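Local coordinates for tail protein, 43 kDa (Neisseria meningitidis MC58, PDB 3D37) that is of unknown function but is probably part of the baseplate at the end of a Mu-like phage tail, at residues Y6-S11 with V62-I67; G292-P297 with R319-S324. All blocks are in the same frame, centred on the assembly; numbering follows the deposited sequence.

Overall arrangement
From the N terminus, the chain enters strand 10-14, and interaction 1 closes a long loop when strand 58-63 returns antiparallel to it and turns into strand 66-81. Interaction 2 opens only much later: the loop 292-297, which leads into strand 300-305, is met by the end of strand 310-324. The two closures are thus in series, neither enclosing nor crossing the other. In space they are neighbours, the centres of interaction 1 and interaction 2 lying about 11 Å apart. I63 packs on F321 and L294, and Q66 also touches L294, while strand 310-324 pairs with strand 24-30, so the N-terminal and C-terminal parts are joined side by side.

Interaction 1. Residues Y6-S11 with V62-I67; sequences YGYAVS and VIDGQI
A9 and D64 grip each other through two hydrogen bonds, one to the backbone and one to the side chain. The D64 amide donates to A9 O (2.8 Å), while A9 N donates to D64 OD1 at 3.2 Å, reaching the syn side of that oxygen from 34° out of the carboxylate plane. CG stands anti to the D64 carbonyl carbon, beside the backbone N (chi1 -71°), which puts the carboxylate carbon on the side of A9. Its other oxygen, OD2, is satisfied by a salt bridge to K288 NZ and by a water that also makes a weak bond to G7 O. OD2 lies at the edge of the Y8 ring, near its plane, 3.3 Å from CD1, and the ring packs on I63 CG2 by the same atom. At its far end, Y8 OH is hydrogen-bonded to H287 N, and the two rings stack.

Further on, S11 and V62 form a hydrogen-bonded antiparallel pair, S11 N to V62 O (2.8 Å) and V62 N to S11 O (2.9 Å). S11 OG, near V62 CB, has its polar partner in E18. V10 faces I63 in the intervening non-hydrogen-bonded pair. I63 and Q66 close a type I' turn through two mutual backbone bonds, the signature of a two-residue beta hairpin, here joined by antiparallel pairing to strand 10-14, the first strand of the chain, in the GpP-like N-terminal part.

Interaction 2. Residues G292-P297 with R319-S324; sequences GVLWQP and RRFMLS
One arginine-to-carbonyl hydrogen bond, flanked by apolar packing, holds W295 and its neighbours against R319 and F321. The contact is buried, and it sets the irregular loop before strand 300-305 against the last residues of strand 310-324. R319 NE donates to W295 O at 2.9 Å with an N-H...O angle of 153°. The oxygen lies nearly in the guanidinium plane, whereas the donor sits 45° above the plane of the carbonyl. R319 reaches this position by a folded chain: CG is lodged between the backbone N and the carbonyl carbon (chi1 78°), and a further bend at chi2 turns CD toward the loop.

The guanidinium is held between two apolar groups. P297 CD lies over one face, offset toward the rim, and also packs 3.8 Å from R319 CG. Over the opposite face of the R319 guanidinium comes F321 CE2, 3.2 Å above its plane and offset toward the rim, and NE in turn lies over the F321 ring, near its rim. Within the C-terminal domain, which belongs to the phage barrel clan, strand 310-324 pairs antiparallel with strands 300-305 and 330-337; it also pairs with strand 24-30 of the N-terminal part. R319 NH1 reaches S29 on strand 24-30 through a weak hydrogen bond.

W295 O is also close to the phenyl tip, 3.2 Å from F321 CZ. L294, crossing F321 at about a right angle, brings CD2 to within 4.1 Å of the same CZ. Beside it W295 CB rests 4.2 Å from F321 CE1, while the end of the side chain leads away; W295 also packs on T331 and L333 of strand 330-337. The F321 ring also meets the ring of H287.

Interaction 1. Residues Y6-S11 with V62-I67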
# COMPACT_ATOMS: atom_id res chain seq x y z
N TYR A 6 9.51 -31.22 -7.19
CA TYR A 6 9.57 -30.91 -5.70
C TYR A 6 8.33 -30.20 -5.10
O TYR A 6 8.19 -30.15 -3.85
CB TYR A 6 10.85 -30.14 -5.34
CG TYR A 6 12.09 -30.99 -5.49
CD1 TYR A 6 12.39 -32.00 -4.57
CD2 TYR A 6 12.95 -30.82 -6.57
CE1 TYR A 6 13.53 -32.80 -4.72
CE2 TYR A 6 14.08 -31.63 -6.74
CZ TYR A 6 14.37 -32.60 -5.82
OH TYR A 6 15.49 -33.37 -6.01
N GLY A 7 7.50 -29.59 -5.98
CA GLY A 7 6.15 -29.09 -5.64
C GLY A 7 5.17 -29.76 -6.61
O GLY A 7 5.52 -30.75 -7.24
N TYR A 8 3.98 -29.19 -6.80
CA TYR A 8 2.99 -29.77 -7.73
C TYR A 8 3.21 -29.38 -9.19
O TYR A 8 3.42 -28.21 -9.50
CB TYR A 8 1.57 -29.33 -7.33
CG TYR A 8 1.17 -29.73 -5.94
CD1 TYR A 8 0.73 -31.03 -5.67
CD2 TYR A 8 1.24 -28.84 -4.90
CE1 TYR A 8 0.39 -31.40 -4.40
CE2 TYR A 8 0.93 -29.21 -3.62
CZ TYR A 8 0.47 -30.49 -3.39
OH TYR A 8 0.12 -30.87 -2.12
N ALA A 9 3.09 -30.35 -10.10
CA ALA A 9 2.98 -30.07 -11.52
C ALA A 9 1.49 -29.86 -11.83
O ALA A 9 0.69 -30.78 -11.74
CB ALA A 9 3.58 -31.25 -12.38
N VAL A 10 1.13 -28.62 -12.13
CA VAL A 10 -0.23 -28.25 -12.44
C VAL A 10 -0.23 -27.79 -13.89
O VAL A 10 0.52 -26.84 -14.27
CB VAL A 10 -0.74 -27.14 -11.50
CG1 VAL A 10 -2.22 -26.79 -11.85
CG2 VAL A 10 -0.63 -27.55 -10.06
N SER A 11 -1.06 -28.43 -14.72
CA SER A 11 -1.18 -27.99 -16.11
C SER A 11 -2.61 -27.84 -16.62
O SER A 11 -3.56 -28.41 -16.08
CB SER A 11 -0.45 -28.94 -17.05
OG SER A 11 -1.05 -30.19 -16.96
N VAL A 62 -4.91 -30.51 -14.68
CA VAL A 62 -4.24 -31.72 -14.19
C VAL A 62 -3.28 -31.31 -13.08
O VAL A 62 -2.52 -30.36 -13.22
CB VAL A 62 -3.49 -32.48 -15.35
CG1 VAL A 62 -3.09 -33.92 -14.92
CG2 VAL A 62 -4.36 -32.56 -16.59
N ILE A 63 -3.33 -32.03 -11.98
CA ILE A 63 -2.38 -31.86 -10.89
C ILE A 63 -1.67 -33.22 -10.69
O ILE A 63 -2.33 -34.21 -10.43
CB ILE A 63 -3.08 -31.42 -9.56
CG1 ILE A 63 -3.94 -30.15 -9.79
CG2 ILE A 63 -2.02 -31.28 -8.37
CD1 ILE A 63 -4.57 -29.56 -8.55
N ASP A 64 -0.36 -33.22 -10.83
CA ASP A 64 0.50 -34.43 -10.69
C ASP A 64 -0.10 -35.57 -11.47
O ASP A 64 -0.25 -36.66 -10.93
CB ASP A 64 0.65 -34.88 -9.22
CG ASP A 64 1.49 -33.95 -8.41
OD1 ASP A 64 2.36 -33.25 -9.01
OD2 ASP A 64 1.31 -33.96 -7.16
N GLY A 65 -0.45 -35.29 -12.72
CA GLY A 65 -1.00 -36.28 -13.63
C GLY A 65 -2.39 -36.72 -13.33
O GLY A 65 -2.91 -37.59 -14.01
N GLN A 66 -3.04 -36.12 -12.34
CA GLN A 66 -4.43 -36.47 -12.10
C GLN A 66 -5.36 -35.33 -12.56
O GLN A 66 -5.18 -34.14 -12.18
CB GLN A 66 -4.63 -36.79 -10.64
CG GLN A 66 -6.02 -37.17 -10.32
CD GLN A 66 -6.15 -37.78 -8.92
OE1 GLN A 66 -5.12 -37.97 -8.19
NE2 GLN A 66 -7.38 -38.07 -8.54
N ILE A 67 -6.30 -35.69 -13.41
CA ILE A 67 -7.25 -34.72 -13.92
C ILE A 67 -8.19 -34.32 -12.75
O ILE A 67 -8.79 -35.19 -12.10
CB ILE A 67 -8.07 -35.30 -15.07
CG1 ILE A 67 -7.16 -35.51 -16.30
CG2 ILE A 67 -9.25 -34.39 -15.39
CD1 ILE A 67 -7.73 -36.53 -17.32
O HOH W 1 3.78 -33.12 -5.36

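Interaction 2. Residues G292-P297 with R319-S324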
# COMPACT_ATOMS: atom_id res chain seq x y z
N GLY A 292 -2.21 -38.54 0.34
CA GLY A 292 -2.08 -38.35 -1.10
C GLY A 292 -3.35 -38.12 -1.84
O GLY A 292 -3.35 -38.21 -3.06
N VAL A 293 -4.43 -37.79 -1.13
CA VAL A 293 -5.77 -37.59 -1.78
C VAL A 293 -5.93 -36.07 -2.06
O VAL A 293 -5.79 -35.24 -1.15
CB VAL A 293 -6.93 -38.15 -0.90
CG1 VAL A 293 -8.30 -37.84 -1.47
CG2 VAL A 293 -6.81 -39.72 -0.67
N LEU A 294 -6.18 -35.73 -3.32
CA LEU A 294 -6.58 -34.40 -3.72
C LEU A 294 -7.89 -33.99 -3.04
O LEU A 294 -8.85 -34.68 -3.14
CB LEU A 294 -6.69 -34.31 -5.23
CG LEU A 294 -5.36 -34.30 -5.94
CD1 LEU A 294 -5.46 -34.72 -7.39
CD2 LEU A 294 -4.65 -32.94 -5.82
N TRP A 295 -7.88 -32.84 -2.36
CA TRP A 295 -9.09 -32.30 -1.75
C TRP A 295 -10.15 -32.15 -2.86
O TRP A 295 -9.86 -31.69 -3.94
CB TRP A 295 -8.83 -30.94 -1.08
CG TRP A 295 -7.84 -30.95 0.01
CD1 TRP A 295 -6.60 -30.41 -0.03
CD2 TRP A 295 -8.01 -31.47 1.32
NE1 TRP A 295 -5.99 -30.56 1.16
CE2 TRP A 295 -6.81 -31.24 2.01
CE3 TRP A 295 -9.03 -32.16 1.97
CZ2 TRP A 295 -6.62 -31.64 3.32
CZ3 TRP A 295 -8.83 -32.56 3.25
CH2 TRP A 295 -7.66 -32.29 3.93
N GLN A 296 -11.36 -32.57 -2.55
CA GLN A 296 -12.44 -32.65 -3.52
C GLN A 296 -13.74 -32.64 -2.75
O GLN A 296 -13.88 -33.36 -1.73
CB GLN A 296 -12.33 -33.98 -4.28
CG GLN A 296 -13.29 -34.14 -5.46
CD GLN A 296 -12.96 -33.19 -6.61
OE1 GLN A 296 -13.88 -32.81 -7.35
NE2 GLN A 296 -11.69 -32.82 -6.78
N PRO A 297 -14.75 -31.89 -3.25
CA PRO A 297 -16.05 -31.93 -2.53
C PRO A 297 -16.58 -33.34 -2.39
O PRO A 297 -16.41 -34.11 -3.32
CB PRO A 297 -16.96 -31.07 -3.43
CG PRO A 297 -15.99 -30.11 -4.08
CD PRO A 297 -14.80 -30.96 -4.39
N ARG A 319 -14.31 -26.52 -2.57
CA ARG A 319 -12.91 -26.41 -2.40
C ARG A 319 -12.21 -25.67 -3.51
O ARG A 319 -12.56 -25.80 -4.68
CB ARG A 319 -12.24 -27.78 -2.13
CG ARG A 319 -12.04 -28.64 -3.27
CD ARG A 319 -10.69 -28.42 -4.01
NE ARG A 319 -10.83 -29.29 -5.14
CZ ARG A 319 -11.32 -29.01 -6.34
NH1 ARG A 319 -11.63 -27.80 -6.74
NH2 ARG A 319 -11.45 -30.00 -7.18
N ARG A 320 -11.21 -24.91 -3.11
CA ARG A 320 -10.47 -24.08 -4.04
C ARG A 320 -8.97 -24.32 -3.90
O ARG A 320 -8.38 -24.03 -2.87
CB ARG A 320 -10.90 -22.63 -3.76
CG ARG A 320 -10.36 -21.47 -4.57
CD ARG A 320 -11.05 -20.20 -3.97
NE ARG A 320 -10.29 -19.04 -4.30
CZ ARG A 320 -10.11 -17.95 -3.54
NH1 ARG A 320 -10.72 -17.78 -2.34
NH2 ARG A 320 -9.28 -17.01 -4.00
N PHE A 321 -8.38 -24.89 -4.95
CA PHE A 321 -6.95 -24.96 -5.16
C PHE A 321 -6.44 -23.58 -5.61
O PHE A 321 -6.96 -22.97 -6.55
CB PHE A 321 -6.54 -25.99 -6.24
CG PHE A 321 -6.96 -27.41 -5.97
CD1 PHE A 321 -6.69 -28.04 -4.76
CD2 PHE A 321 -7.55 -28.16 -7.00
CE1 PHE A 321 -7.05 -29.41 -4.55
CE2 PHE A 321 -7.91 -29.55 -6.80
CZ PHE A 321 -7.66 -30.16 -5.61
N MET A 322 -5.44 -23.09 -4.90
CA MET A 322 -4.91 -21.78 -5.08
C MET A 322 -3.37 -21.79 -5.14
O MET A 322 -2.71 -22.54 -4.43
CB MET A 322 -5.35 -20.89 -3.90
CG MET A 322 -6.88 -20.85 -3.61
SD MET A 322 -7.30 -19.60 -2.30
CE MET A 322 -6.61 -20.41 -0.89
N LEU A 323 -2.82 -20.96 -6.00
CA LEU A 323 -1.41 -20.58 -6.00
C LEU A 323 -1.36 -19.06 -6.08
O LEU A 323 -2.03 -18.48 -6.91
CB LEU A 323 -0.68 -21.12 -7.25
CG LEU A 323 0.79 -20.73 -7.58
CD1 LEU A 323 1.79 -21.17 -6.50
CD2 LEU A 323 1.15 -21.27 -8.97
N SER A 324 -0.54 -18.46 -5.23
CA SER A 324 -0.17 -17.06 -5.31
C SER A 324 1.31 -16.90 -5.03
O SER A 324 1.93 -17.74 -4.37
CB SER A 324 -0.96 -16.20 -4.32
OG SER A 324 -0.84 -16.59 -2.96